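Local atomic coordinates of beta-galactosidase (PDB entry 5MUJ), a protein that probably hydrolyses arabinofuranosidic linkages in chain B of rhamnogalacturonan II, a complex plant pectin. Residues 148-153 with 182-187; 188-193 with 222-227; 197-202 with 231-236; 243-246 with 252-255; 262-267 with 285-290. All blocks are in the same frame, centred on the assembly; numbering follows the deposited sequence.

Contact 1: 148-153 with 182-187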
# COMPACT_ATOMS: atom_id res chain seq x y z
N MSE A 148 -7.25 11.29 -0.33
CA MSE A 148 -7.08 9.84 -0.33
C MSE A 148 -7.36 9.34 -1.72
O MSE A 148 -8.26 9.85 -2.39
CB MSE A 148 -8.09 9.27 0.64
CG MSE A 148 -8.18 7.76 0.69
SE MSE A 148 -9.69 7.20 1.80
CE MSE A 148 -8.43 6.67 3.19
N THR A 149 -6.61 8.35 -2.17
CA THR A 149 -6.98 7.59 -3.36
C THR A 149 -7.38 6.21 -2.93
O THR A 149 -7.04 5.76 -1.86
CB THR A 149 -5.87 7.49 -4.41
OG1 THR A 149 -4.74 6.81 -3.84
CG2 THR A 149 -5.51 8.89 -4.93
N TYR A 150 -8.07 5.50 -3.80
CA TYR A 150 -8.62 4.19 -3.47
C TYR A 150 -8.80 3.22 -4.65
O TYR A 150 -8.90 3.63 -5.85
CB TYR A 150 -9.92 4.32 -2.66
CG TYR A 150 -11.11 4.95 -3.36
CD1 TYR A 150 -12.05 4.17 -4.04
CD2 TYR A 150 -11.34 6.31 -3.28
CE1 TYR A 150 -13.17 4.74 -4.64
CE2 TYR A 150 -12.46 6.90 -3.88
CZ TYR A 150 -13.38 6.12 -4.55
OH TYR A 150 -14.48 6.76 -5.11
N ILE A 151 -8.78 1.93 -4.32
CA ILE A 151 -9.22 0.83 -5.21
C ILE A 151 -10.75 0.89 -5.22
O ILE A 151 -11.39 0.73 -4.15
CB ILE A 151 -8.73 -0.53 -4.68
CG1 ILE A 151 -7.21 -0.66 -4.87
CG2 ILE A 151 -9.54 -1.69 -5.25
CD1 ILE A 151 -6.59 -1.86 -4.19
N GLY A 152 -11.34 1.14 -6.40
CA GLY A 152 -12.78 1.20 -6.53
C GLY A 152 -13.29 0.25 -7.61
O GLY A 152 -12.56 -0.02 -8.56
N GLY A 153 -14.51 -0.25 -7.46
CA GLY A 153 -15.06 -1.16 -8.46
C GLY A 153 -16.46 -1.61 -8.10
O GLY A 153 -16.91 -1.42 -6.96
N TRP A 182 -15.38 9.81 4.25
CA TRP A 182 -14.73 10.76 3.38
C TRP A 182 -15.60 10.85 2.08
O TRP A 182 -16.34 9.95 1.79
CB TRP A 182 -13.30 10.29 3.07
CG TRP A 182 -12.33 10.32 4.22
CD1 TRP A 182 -12.55 9.94 5.51
CD2 TRP A 182 -10.98 10.77 4.16
NE1 TRP A 182 -11.41 10.08 6.22
CE2 TRP A 182 -10.42 10.60 5.44
CE3 TRP A 182 -10.17 11.27 3.11
CZ2 TRP A 182 -9.10 10.94 5.72
CZ3 TRP A 182 -8.86 11.60 3.39
CH2 TRP A 182 -8.34 11.45 4.69
N GLU A 183 -15.55 11.99 1.43
CA GLU A 183 -16.32 12.25 0.21
C GLU A 183 -15.57 11.76 -1.00
O GLU A 183 -14.36 11.84 -1.06
CB GLU A 183 -16.55 13.75 0.05
CG GLU A 183 -17.37 14.33 1.20
CD GLU A 183 -17.64 15.81 1.12
OE1 GLU A 183 -17.03 16.51 0.26
OE2 GLU A 183 -18.45 16.28 1.95
N SER A 184 -16.31 11.26 -1.95
CA SER A 184 -15.68 10.73 -3.17
C SER A 184 -16.35 11.15 -4.46
O SER A 184 -17.52 11.57 -4.48
CB SER A 184 -15.53 9.24 -3.05
OG SER A 184 -16.75 8.61 -2.94
N LEU A 185 -15.54 11.11 -5.50
CA LEU A 185 -16.01 11.45 -6.88
C LEU A 185 -16.89 10.38 -7.48
O LEU A 185 -16.75 9.19 -7.20
CB LEU A 185 -14.83 11.75 -7.79
CG LEU A 185 -13.98 12.98 -7.45
CD1 LEU A 185 -12.99 13.24 -8.55
CD2 LEU A 185 -14.82 14.24 -7.16
N ASP A 186 -17.77 10.80 -8.39
CA ASP A 186 -18.72 9.89 -9.00
C ASP A 186 -18.22 9.16 -10.26
O ASP A 186 -18.98 8.40 -10.87
CB ASP A 186 -20.02 10.65 -9.25
CG ASP A 186 -20.77 10.94 -7.97
OD1 ASP A 186 -20.33 10.56 -6.85
OD2 ASP A 186 -21.84 11.56 -8.07
N LYS A 187 -16.93 9.37 -10.57
CA LYS A 187 -16.18 8.74 -11.62
C LYS A 187 -14.79 8.41 -11.06
O LYS A 187 -14.28 9.15 -10.20
CB LYS A 187 -16.05 9.72 -12.80
CG LYS A 187 -15.23 10.99 -12.52
CD LYS A 187 -15.51 12.13 -13.50
CE LYS A 187 -14.71 12.02 -14.79
NZ LYS A 187 -15.34 12.75 -15.94
O HOH W 1 -13.40 8.58 -7.62

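Contact 2: 188-193 with 222-227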
# COMPACT_ATOMS: atom_id res chain seq x y z
N PRO A 188 -14.15 7.33 -11.55
CA PRO A 188 -12.75 7.17 -11.20
C PRO A 188 -11.90 8.31 -11.74
O PRO A 188 -12.28 8.96 -12.72
CB PRO A 188 -12.35 5.85 -11.85
CG PRO A 188 -13.44 5.45 -12.76
CD PRO A 188 -14.64 6.29 -12.48
N ILE A 189 -10.74 8.53 -11.15
CA ILE A 189 -9.75 9.47 -11.69
C ILE A 189 -8.80 8.84 -12.72
O ILE A 189 -8.29 9.55 -13.59
CB ILE A 189 -8.97 10.26 -10.61
CG1 ILE A 189 -8.36 9.35 -9.51
CG2 ILE A 189 -9.86 11.38 -10.08
CD1 ILE A 189 -7.27 10.04 -8.72
N LEU A 190 -8.56 7.54 -12.61
CA LEU A 190 -7.88 6.77 -13.65
C LEU A 190 -8.64 5.49 -13.83
O LEU A 190 -9.16 4.91 -12.88
CB LEU A 190 -6.43 6.40 -13.34
CG LEU A 190 -5.36 7.44 -12.92
CD1 LEU A 190 -5.82 8.37 -11.83
CD2 LEU A 190 -4.14 6.70 -12.43
N SER A 191 -8.64 4.98 -15.04
CA SER A 191 -9.33 3.73 -15.31
C SER A 191 -8.61 3.06 -16.46
O SER A 191 -7.88 3.73 -17.19
CB SER A 191 -10.80 4.02 -15.63
OG SER A 191 -11.38 3.03 -16.47
N ILE A 192 -8.84 1.76 -16.60
CA ILE A 192 -8.25 0.93 -17.71
C ILE A 192 -8.82 1.25 -19.12
O ILE A 192 -8.22 0.89 -20.12
CB ILE A 192 -8.43 -0.59 -17.44
CG1 ILE A 192 -9.90 -1.03 -17.69
CG2 ILE A 192 -7.90 -0.98 -16.05
CD1 ILE A 192 -10.22 -2.50 -17.63
N HIS A 193 -10.01 1.86 -19.13
CA HIS A 193 -10.76 2.26 -20.30
C HIS A 193 -10.42 3.63 -20.80
O HIS A 193 -10.88 4.01 -21.88
CB HIS A 193 -12.24 2.18 -19.95
CG HIS A 193 -12.71 0.80 -19.65
ND1 HIS A 193 -12.43 -0.28 -20.46
CD2 HIS A 193 -13.43 0.31 -18.61
CE1 HIS A 193 -12.97 -1.37 -19.94
NE2 HIS A 193 -13.58 -1.04 -18.82
N PHE A 222 1.74 16.96 -8.13
CA PHE A 222 1.14 15.73 -7.59
C PHE A 222 1.59 14.52 -8.40
O PHE A 222 1.38 14.45 -9.61
CB PHE A 222 -0.40 15.84 -7.50
CG PHE A 222 -0.85 16.97 -6.61
CD1 PHE A 222 -0.54 16.98 -5.24
CD2 PHE A 222 -1.56 18.03 -7.13
CE1 PHE A 222 -0.93 18.03 -4.44
CE2 PHE A 222 -1.97 19.07 -6.33
CZ PHE A 222 -1.66 19.08 -4.99
N VAL A 223 2.24 13.60 -7.70
CA VAL A 223 2.83 12.42 -8.31
C VAL A 223 2.24 11.16 -7.75
O VAL A 223 2.41 10.92 -6.58
CB VAL A 223 4.37 12.40 -8.10
CG1 VAL A 223 4.99 11.14 -8.69
CG2 VAL A 223 5.03 13.66 -8.66
N MSE A 224 1.59 10.37 -8.55
CA MSE A 224 0.98 9.14 -8.15
C MSE A 224 1.81 7.96 -8.51
O MSE A 224 2.22 7.84 -9.63
CB MSE A 224 -0.40 9.04 -8.77
CG MSE A 224 -0.98 7.73 -8.37
SE MSE A 224 -2.65 7.30 -9.37
CE MSE A 224 -3.79 8.84 -8.96
N PHE A 225 2.10 7.08 -7.54
CA PHE A 225 2.77 5.85 -7.73
C PHE A 225 1.67 4.79 -7.57
O PHE A 225 0.94 4.75 -6.66
CB PHE A 225 3.97 5.56 -6.77
CG PHE A 225 5.27 6.15 -7.21
CD1 PHE A 225 5.48 7.47 -7.10
CD2 PHE A 225 6.27 5.38 -7.81
CE1 PHE A 225 6.63 8.03 -7.51
CE2 PHE A 225 7.45 5.98 -8.25
CZ PHE A 225 7.64 7.30 -8.05
N TYR A 226 1.49 3.97 -8.59
CA TYR A 226 0.45 2.93 -8.56
C TYR A 226 0.85 1.67 -9.28
O TYR A 226 1.70 1.70 -10.18
CB TYR A 226 -0.91 3.43 -9.09
CG TYR A 226 -1.05 3.73 -10.58
CD1 TYR A 226 -0.39 4.81 -11.16
CD2 TYR A 226 -1.93 2.98 -11.36
CE1 TYR A 226 -0.60 5.13 -12.51
CE2 TYR A 226 -2.09 3.26 -12.71
CZ TYR A 226 -1.42 4.35 -13.26
OH TYR A 226 -1.59 4.71 -14.59
N ASN A 227 0.30 0.54 -8.85
CA ASN A 227 0.55 -0.74 -9.51
C ASN A 227 -0.73 -1.23 -10.19
O ASN A 227 -1.84 -0.83 -9.88
CB ASN A 227 1.23 -1.81 -8.59
CG ASN A 227 0.46 -2.11 -7.33
OD1 ASN A 227 0.43 -1.29 -6.40
ND2 ASN A 227 -0.07 -3.34 -7.24

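Contact 3: 197-202 with 231-236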
# COMPACT_ATOMS: atom_id res chain seq x y z
N ALA A 197 -4.74 5.14 -21.38
CA ALA A 197 -4.26 3.97 -20.63
C ALA A 197 -3.16 3.23 -21.39
O ALA A 197 -3.23 3.08 -22.62
CB ALA A 197 -5.39 3.01 -20.33
N GLN A 198 -2.16 2.78 -20.64
CA GLN A 198 -0.98 2.12 -21.19
C GLN A 198 -1.02 0.60 -21.01
O GLN A 198 -1.85 0.07 -20.24
CB GLN A 198 0.25 2.71 -20.54
CG GLN A 198 0.45 4.19 -20.82
CD GLN A 198 1.44 4.84 -19.88
OE1 GLN A 198 1.44 4.53 -18.68
NE2 GLN A 198 2.27 5.73 -20.39
N TRP A 199 -0.16 -0.12 -21.74
CA TRP A 199 -0.19 -1.59 -21.73
C TRP A 199 -0.15 -2.22 -20.33
O TRP A 199 -0.84 -3.19 -20.07
CB TRP A 199 0.94 -2.19 -22.61
CG TRP A 199 2.39 -1.91 -22.16
CD1 TRP A 199 3.20 -0.87 -22.55
CD2 TRP A 199 3.18 -2.66 -21.20
NE1 TRP A 199 4.42 -0.97 -21.99
CE2 TRP A 199 4.44 -2.05 -21.13
CE3 TRP A 199 2.95 -3.83 -20.46
CZ2 TRP A 199 5.45 -2.52 -20.28
CZ3 TRP A 199 3.94 -4.30 -19.65
CH2 TRP A 199 5.19 -3.66 -19.57
N TRP A 200 0.68 -1.66 -19.48
CA TRP A 200 0.96 -2.23 -18.14
C TRP A 200 -0.18 -2.15 -17.13
O TRP A 200 -0.09 -2.76 -16.05
CB TRP A 200 2.20 -1.54 -17.62
CG TRP A 200 1.96 -0.14 -17.21
CD1 TRP A 200 1.99 0.96 -17.99
CD2 TRP A 200 1.66 0.33 -15.88
NE1 TRP A 200 1.69 2.07 -17.28
CE2 TRP A 200 1.49 1.72 -15.96
CE3 TRP A 200 1.48 -0.30 -14.64
CZ2 TRP A 200 1.17 2.51 -14.84
CZ3 TRP A 200 1.17 0.49 -13.53
CH2 TRP A 200 1.02 1.87 -13.64
N GLU A 201 -1.24 -1.42 -17.47
CA GLU A 201 -2.38 -1.18 -16.57
C GLU A 201 -3.70 -1.57 -17.24
O GLU A 201 -4.73 -1.20 -16.77
CB GLU A 201 -2.40 0.29 -16.14
CG GLU A 201 -2.71 1.24 -17.30
CD GLU A 201 -2.75 2.70 -16.96
OE1 GLU A 201 -3.22 3.04 -15.85
OE2 GLU A 201 -2.35 3.51 -17.84
N LYS A 202 -3.69 -2.29 -18.38
CA LYS A 202 -4.96 -2.61 -19.11
C LYS A 202 -5.90 -3.59 -18.43
O LYS A 202 -7.08 -3.54 -18.71
CB LYS A 202 -4.72 -3.12 -20.54
CG LYS A 202 -4.08 -2.14 -21.46
CD LYS A 202 -4.97 -0.99 -21.87
CE LYS A 202 -4.22 -0.09 -22.84
NZ LYS A 202 -4.27 -0.63 -24.24
N ARG A 231 0.04 -7.01 -19.74
CA ARG A 231 0.85 -7.97 -20.43
C ARG A 231 1.97 -7.25 -21.15
O ARG A 231 1.72 -6.30 -21.92
CB ARG A 231 -0.04 -8.68 -21.44
CG ARG A 231 0.46 -10.03 -21.86
CD ARG A 231 -0.65 -10.82 -22.53
NE ARG A 231 -1.62 -11.38 -21.57
CZ ARG A 231 -1.54 -12.59 -20.99
NH1 ARG A 231 -0.53 -13.43 -21.24
NH2 ARG A 231 -2.50 -12.96 -20.14
N HIS A 232 3.16 -7.80 -21.10
CA HIS A 232 4.33 -7.11 -21.63
C HIS A 232 4.23 -7.23 -23.17
O HIS A 232 3.93 -8.30 -23.67
CB HIS A 232 5.63 -7.69 -21.03
CG HIS A 232 6.86 -6.98 -21.49
ND1 HIS A 232 7.57 -6.10 -20.71
CD2 HIS A 232 7.44 -6.95 -22.70
CE1 HIS A 232 8.59 -5.62 -21.40
NE2 HIS A 232 8.51 -6.09 -22.63
N PRO A 233 4.46 -6.11 -23.88
CA PRO A 233 4.22 -6.15 -25.36
C PRO A 233 5.24 -6.99 -26.09
O PRO A 233 4.98 -7.43 -27.19
CB PRO A 233 4.29 -4.69 -25.80
CG PRO A 233 4.80 -3.90 -24.65
CD PRO A 233 4.78 -4.75 -23.39
N GLU A 234 6.43 -7.15 -25.57
CA GLU A 234 7.43 -8.08 -26.17
C GLU A 234 7.29 -9.56 -25.83
O GLU A 234 7.38 -10.39 -26.72
CB GLU A 234 8.83 -7.58 -25.84
CG GLU A 234 10.00 -8.32 -26.45
CD GLU A 234 11.32 -7.66 -26.11
OE1 GLU A 234 12.25 -8.39 -25.67
OE2 GLU A 234 11.43 -6.42 -26.28
N THR A 235 7.05 -9.90 -24.55
CA THR A 235 7.06 -11.28 -24.09
C THR A 235 5.70 -11.90 -23.87
O THR A 235 5.60 -13.12 -23.73
CB THR A 235 7.86 -11.39 -22.80
OG1 THR A 235 7.23 -10.57 -21.80
CG2 THR A 235 9.29 -10.98 -23.05
N ASP A 236 4.66 -11.07 -23.86
CA ASP A 236 3.30 -11.48 -23.53
C ASP A 236 3.13 -12.03 -22.11
O ASP A 236 2.13 -12.67 -21.81
CB ASP A 236 2.72 -12.45 -24.58
CG ASP A 236 2.75 -11.87 -25.99
OD1 ASP A 236 2.50 -10.66 -26.15
OD2 ASP A 236 3.05 -12.63 -26.93
O HOH W 2 -1.77 -5.68 -21.29

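Contact 4: 243-246 with 252-255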
# COMPACT_ATOMS: atom_id res chain seq x y z
N GLY A 243 3.93 2.14 -11.92
CA GLY A 243 4.07 3.32 -12.76
C GLY A 243 3.61 4.57 -12.09
O GLY A 243 3.14 4.54 -10.97
N ILE A 244 3.77 5.68 -12.79
CA ILE A 244 3.55 7.03 -12.31
C ILE A 244 2.46 7.75 -13.10
O ILE A 244 2.35 7.61 -14.37
CB ILE A 244 4.87 7.82 -12.41
CG1 ILE A 244 5.93 7.29 -11.40
CG2 ILE A 244 4.66 9.30 -12.24
CD1 ILE A 244 7.30 7.90 -11.58
N ALA A 245 1.63 8.51 -12.40
CA ALA A 245 0.69 9.44 -13.05
C ALA A 245 0.88 10.80 -12.45
O ALA A 245 1.30 10.87 -11.30
CB ALA A 245 -0.74 9.01 -12.91
N LEU A 246 0.51 11.85 -13.14
CA LEU A 246 0.88 13.20 -12.79
C LEU A 246 -0.33 14.13 -12.87
O LEU A 246 -1.14 14.00 -13.80
CB LEU A 246 2.00 13.70 -13.72
CG LEU A 246 3.31 12.88 -13.70
CD1 LEU A 246 4.23 13.18 -14.89
CD2 LEU A 246 4.06 13.01 -12.38
N THR A 252 -7.40 15.92 -12.59
CA THR A 252 -6.97 15.55 -13.95
C THR A 252 -5.58 14.94 -13.93
O THR A 252 -4.67 15.53 -13.39
CB THR A 252 -6.97 16.80 -14.85
OG1 THR A 252 -8.31 17.09 -15.20
CG2 THR A 252 -6.15 16.63 -16.10
N TRP A 253 -5.42 13.78 -14.55
CA TRP A 253 -4.19 12.98 -14.49
C TRP A 253 -3.67 12.63 -15.88
O TRP A 253 -4.47 12.39 -16.79
CB TRP A 253 -4.45 11.70 -13.68
CG TRP A 253 -4.74 12.04 -12.25
CD1 TRP A 253 -5.95 12.37 -11.71
CD2 TRP A 253 -3.77 12.17 -11.19
NE1 TRP A 253 -5.79 12.70 -10.38
CE2 TRP A 253 -4.47 12.56 -10.03
CE3 TRP A 253 -2.38 11.96 -11.10
CZ2 TRP A 253 -3.82 12.77 -8.79
CZ3 TRP A 253 -1.74 12.18 -9.87
CH2 TRP A 253 -2.46 12.56 -8.73
N LYS A 254 -2.35 12.67 -16.05
CA LYS A 254 -1.67 12.14 -17.24
C LYS A 254 -0.72 11.03 -16.78
O LYS A 254 -0.10 11.16 -15.71
CB LYS A 254 -0.81 13.21 -17.92
CG LYS A 254 -1.47 14.53 -18.27
CD LYS A 254 -0.38 15.53 -18.63
CE LYS A 254 -0.94 16.80 -19.26
NZ LYS A 254 0.05 17.92 -19.16
N ARG A 255 -0.61 9.95 -17.54
CA ARG A 255 0.40 8.93 -17.33
C ARG A 255 1.79 9.48 -17.65
O ARG A 255 1.97 10.27 -18.60
CB ARG A 255 0.17 7.70 -18.21
CG ARG A 255 -0.85 6.71 -17.72
CD ARG A 255 -2.26 7.21 -17.84
NE ARG A 255 -3.18 6.14 -17.48
CZ ARG A 255 -4.50 6.25 -17.39
NH1 ARG A 255 -5.11 7.39 -17.65
NH2 ARG A 255 -5.21 5.16 -17.08

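Contact 5: 262-267 with 285-290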
# COMPACT_ATOMS: atom_id res chain seq x y z
N PHE A 262 9.07 0.55 -12.70
CA PHE A 262 9.65 -0.49 -11.87
C PHE A 262 8.87 -1.77 -12.00
O PHE A 262 7.68 -1.79 -11.78
CB PHE A 262 9.65 -0.05 -10.41
CG PHE A 262 10.48 -0.92 -9.52
CD1 PHE A 262 11.83 -1.16 -9.77
CD2 PHE A 262 9.92 -1.43 -8.37
CE1 PHE A 262 12.59 -1.95 -8.93
CE2 PHE A 262 10.67 -2.23 -7.53
CZ PHE A 262 12.00 -2.50 -7.80
N ALA A 263 9.57 -2.84 -12.38
CA ALA A 263 8.96 -4.11 -12.64
C ALA A 263 9.99 -5.20 -12.48
O ALA A 263 11.19 -4.94 -12.60
CB ALA A 263 8.41 -4.15 -14.06
N HIS A 264 9.50 -6.42 -12.27
CA HIS A 264 10.32 -7.63 -12.32
C HIS A 264 9.69 -8.63 -13.29
O HIS A 264 8.60 -9.13 -13.05
CB HIS A 264 10.43 -8.20 -10.92
CG HIS A 264 11.11 -7.27 -9.98
ND1 HIS A 264 10.40 -6.43 -9.13
CD2 HIS A 264 12.42 -7.05 -9.73
CE1 HIS A 264 11.27 -5.73 -8.42
NE2 HIS A 264 12.49 -6.09 -8.76
N GLU A 265 10.35 -8.90 -14.40
CA GLU A 265 9.72 -9.67 -15.45
C GLU A 265 9.88 -11.17 -15.31
O GLU A 265 10.89 -11.76 -15.73
CB GLU A 265 10.25 -9.24 -16.81
CG GLU A 265 9.97 -7.81 -17.17
CD GLU A 265 8.48 -7.54 -17.36
OE1 GLU A 265 7.70 -8.47 -17.64
OE2 GLU A 265 8.08 -6.38 -17.16
N ALA A 266 8.83 -11.79 -14.78
CA ALA A 266 8.62 -13.23 -14.89
C ALA A 266 7.09 -13.47 -14.95
O ALA A 266 6.29 -12.57 -14.65
CB ALA A 266 9.25 -13.97 -13.71
N ASP A 267 6.72 -14.69 -15.33
CA ASP A 267 5.33 -15.08 -15.49
C ASP A 267 4.53 -14.97 -14.19
O ASP A 267 4.75 -15.73 -13.22
CB ASP A 267 5.23 -16.51 -16.03
CG ASP A 267 3.79 -16.95 -16.30
OD1 ASP A 267 2.87 -16.10 -16.26
OD2 ASP A 267 3.59 -18.15 -16.57
N MSE A 285 11.99 3.39 -2.07
CA MSE A 285 10.72 2.77 -2.31
C MSE A 285 10.72 1.47 -1.59
O MSE A 285 11.46 0.54 -1.94
CB MSE A 285 10.52 2.50 -3.81
CG MSE A 285 9.17 1.86 -4.08
SE MSE A 285 9.14 1.02 -5.84
CE MSE A 285 9.02 2.66 -6.90
N PHE A 286 9.84 1.38 -0.60
CA PHE A 286 9.47 0.11 -0.01
C PHE A 286 8.42 -0.49 -0.93
O PHE A 286 7.49 0.22 -1.34
CB PHE A 286 8.90 0.33 1.41
CG PHE A 286 9.89 0.93 2.35
CD1 PHE A 286 10.89 0.13 2.90
CD2 PHE A 286 9.90 2.29 2.62
CE1 PHE A 286 11.80 0.67 3.80
CE2 PHE A 286 10.83 2.83 3.48
CZ PHE A 286 11.82 2.01 4.03
N TYR A 287 8.58 -1.76 -1.27
CA TYR A 287 7.63 -2.45 -2.15
C TYR A 287 7.54 -3.92 -1.78
O TYR A 287 8.46 -4.46 -1.11
CB TYR A 287 8.04 -2.25 -3.62
CG TYR A 287 9.21 -3.06 -4.07
CD1 TYR A 287 9.01 -4.33 -4.64
CD2 TYR A 287 10.51 -2.58 -3.97
CE1 TYR A 287 10.10 -5.09 -5.08
CE2 TYR A 287 11.60 -3.33 -4.41
CZ TYR A 287 11.37 -4.58 -4.97
OH TYR A 287 12.44 -5.31 -5.39
N PHE A 288 6.47 -4.58 -2.21
CA PHE A 288 6.35 -6.04 -2.11
C PHE A 288 6.43 -6.68 -3.47
O PHE A 288 6.10 -6.06 -4.53
CB PHE A 288 5.08 -6.54 -1.41
CG PHE A 288 3.86 -6.80 -2.29
CD1 PHE A 288 2.99 -5.74 -2.66
CD2 PHE A 288 3.50 -8.08 -2.70
CE1 PHE A 288 1.86 -5.97 -3.39
CE2 PHE A 288 2.37 -8.30 -3.54
CZ PHE A 288 1.55 -7.25 -3.84
N SER A 289 6.83 -7.93 -3.44
CA SER A 289 6.78 -8.77 -4.61
C SER A 289 6.19 -10.11 -4.24
O SER A 289 6.31 -10.56 -3.10
CB SER A 289 8.17 -8.93 -5.20
OG SER A 289 8.09 -9.53 -6.50
N ALA A 290 5.52 -10.74 -5.18
CA ALA A 290 4.99 -12.09 -5.00
C ALA A 290 5.26 -12.88 -6.26
O ALA A 290 5.31 -12.30 -7.38
CB ALA A 290 3.50 -12.12 -4.68

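Contact 1: 148-153 with 182-187
Within one blade of the propeller, M148 and Y150 on the second strand reach past the intervening strand 166-172 to W182 and S184, at the outermost strand. Selenomethionine M148 brings its CB to 3.7 Å from W182 CZ3. Its CG leaves anti to the backbone N (chi1 174°) and the chain stays extended through the second torsion, carrying SE over the indole; the third turns only CE. SE lies 4.7 Å from the centroid of the six-membered ring of W182, 26° off its normal, a Met-aromatic contact. Y150 OH comes to 3.4 Å from S184 CB. A water donates both to Y150 OH and to K187 O, the latter at 2.8 Å. The same hydroxyl is hydrogen-bonded to D118, while R122 makes a cation-pi contact with the Y150 ring and bonds S184 OG. A phenylalanine at Y150 would probably leave D118 and the bridging water without their hydroxyl mate. This side-chain packing between nonadjacent strands knits the outer edge of a four-stranded blade of a five-bladed beta-propeller.

Contact 2: 188-193 with 222-227
L190 and Y226 mark the nearest approach of the two backbones, and even there their CA atoms are 10.5 Å apart, so side chains alone close the gap. Segment 222-227 is extended, on the second strand of a propeller blade; 188-193 belongs to the irregular connection leading into that blade from the preceding one. I189 and L190 both face V167 of the preceding blade in a classic beta bulge, and the contact therefore packs one blade against the next. L190 points toward the strand, and its CG, anti to the carbonyl carbon (chi1 -52°), carries both methyls to M224 and one of them on to Y226. CD1 and the CE of selenomethionine M224 meet tip to tip at 3.5 Å. CD2 reaches M224 SE, also at 3.5 Å, and at the same time lies over one face of the Y226 ring. I189 adds its terminal methyl from another direction, with CD1 3.7 Å from M224 CE, and W253 packs beside both residues. The meeting surface is almost wholly apolar; the Y226 hydroxyl lies at its border and is hydrogen-bonded to E201. The CH-pi contact is off-centre: L190 CD2 stands 4.0 Å from the centroid of the Y226 ring, 22° from its normal, with CZ its closest ring atom at 3.7 Å.

Contact 3: 197-202 with 231-236
W199 carries its CG between its own backbone N and carbonyl carbon (chi1 64°), which sets the indole against residues 231-233, and H232, with CG anti to its backbone N (chi1 -177°), runs alongside it in the same direction. The two rings are tilted at 65°, and H232 ND1 comes to 3.6 Å from W199 CH2. P233 lies over the indole face: its CD is centred 3.5 Å from the centroid of the six-membered ring of W199, a CH-pi contact, while W200 CB covers the opposite face. R231 O is 3.1 Å from W199 CE3, approaching obliquely. Segment 231-236 is the turn joining the second and third strands of a propeller blade, and W199 opens a short 3-10 segment in the connection that leads into that blade. A water ties the backbones together, donating to W199 O at 2.9 Å and accepting from R231 N at 2.7 Å. Each side is also braced internally. W200 NE1 gives a bond in its ring plane to Q198 OE1 at 2.8 Å, and R231 NH1 closes the turn by donating to D236 O, also at 2.8 Å. The R231 side chain lies about 6 Å from the bound aceric acid.

Contact 4: 243-246 with 252-255
W253 turns the edge of its indole to the backbone of A245. A245 O meets that edge near the ring plane, 3.6 Å from W253 CZ3, and A245 CB packs 3.8 Å from W253 CE3, an atom that also touches L246 C. The tryptophan is set this way with CG anti to its carbonyl carbon (chi1 -66°), and NE1 is hydrogen-bonded to M250 O in the hairpin connection. A245 and R255 share one face of the sheet as a non-hydrogen-bonded antiparallel pair, their CA atoms 4.3 Å apart; L246 and K254 are the hydrogen-bonded pair, with side chains on the other face. Two backbone bonds hold that second pair: L246 N donates to K254 O at 2.7 Å, bent to 145°, and K254 N returns one to L246 O at 2.9 Å, straighter at 166°. W253 CA adds a CA-H...O contact to L246 O at 3.3 Å where the third strand of the blade meets its short outermost one. From the A245 face buried R255 forms salt bridges with D194, D196 and E201, a surplus of carboxylates that would probably keep its guanidinium charged and fixed; the hairpin edge is tied to the neighbouring loop by ionic bonds.

Contact 5: 262-267 with 285-290
Aromatic contacts dominate, with F262, H264 and Y287 forming a cluster. F262 has CG anti to its backbone N (chi1 -168°), which brings it edge to face on Y287: the planes stand at 81°, the centroids are 4.7 Å apart, and F262 CE2 lies over the centre of the tyrosine ring, 3.4 Å from Y287 CE2. H264 and Y287 approach each other from opposite directions, their planes only 21° apart, yet the rings barely overlap; H264 CE1 touches Y287 OH at 3.3 Å. A Met-aromatic contact comes from selenomethionine M285, whose SE is 3.6 Å from F262 CD2 and 4.4 Å from the centroid of that ring, approaching obliquely. Polar bonds fix the far ends: D314 takes Y287 OH with one carboxylate oxygen and H264 NE2 with the other, while H264 ND1 is paired with T271. A leucine in place of Y287 would probably leave D314 with one bond fewer and the edge of F262 without an aromatic face to meet. The strand of Y287 ends at A290 in the glycan pocket, and the contact packs an interblade connection on the second strand of the next blade of the five-bladed beta-propeller.

How the contacts relate
Contacts 1 to 5 follow the chain through three consecutive blades of the five-bladed propeller. Contact 1 lies in the 121-184 blade, and its second segment runs directly into contact 2, centred about 11 Å away, which joins that blade to the next. Contacts 2 and 4 are about 6 Å apart between centres and share the sheet containing strands 222-231 and 238-247. Contact 3 interleaves with contact 2 along the chain; E201 links it both to Y226 of contact 2 and to R255 of contact 4. Contact 5 reaches the third blade and touches contact 2 where F225 meets M285. From contact 2 onward the packing is linked from blade to blade, toward the strand end that lines the glycan pocket, while contact 1 joins it through the chain alone.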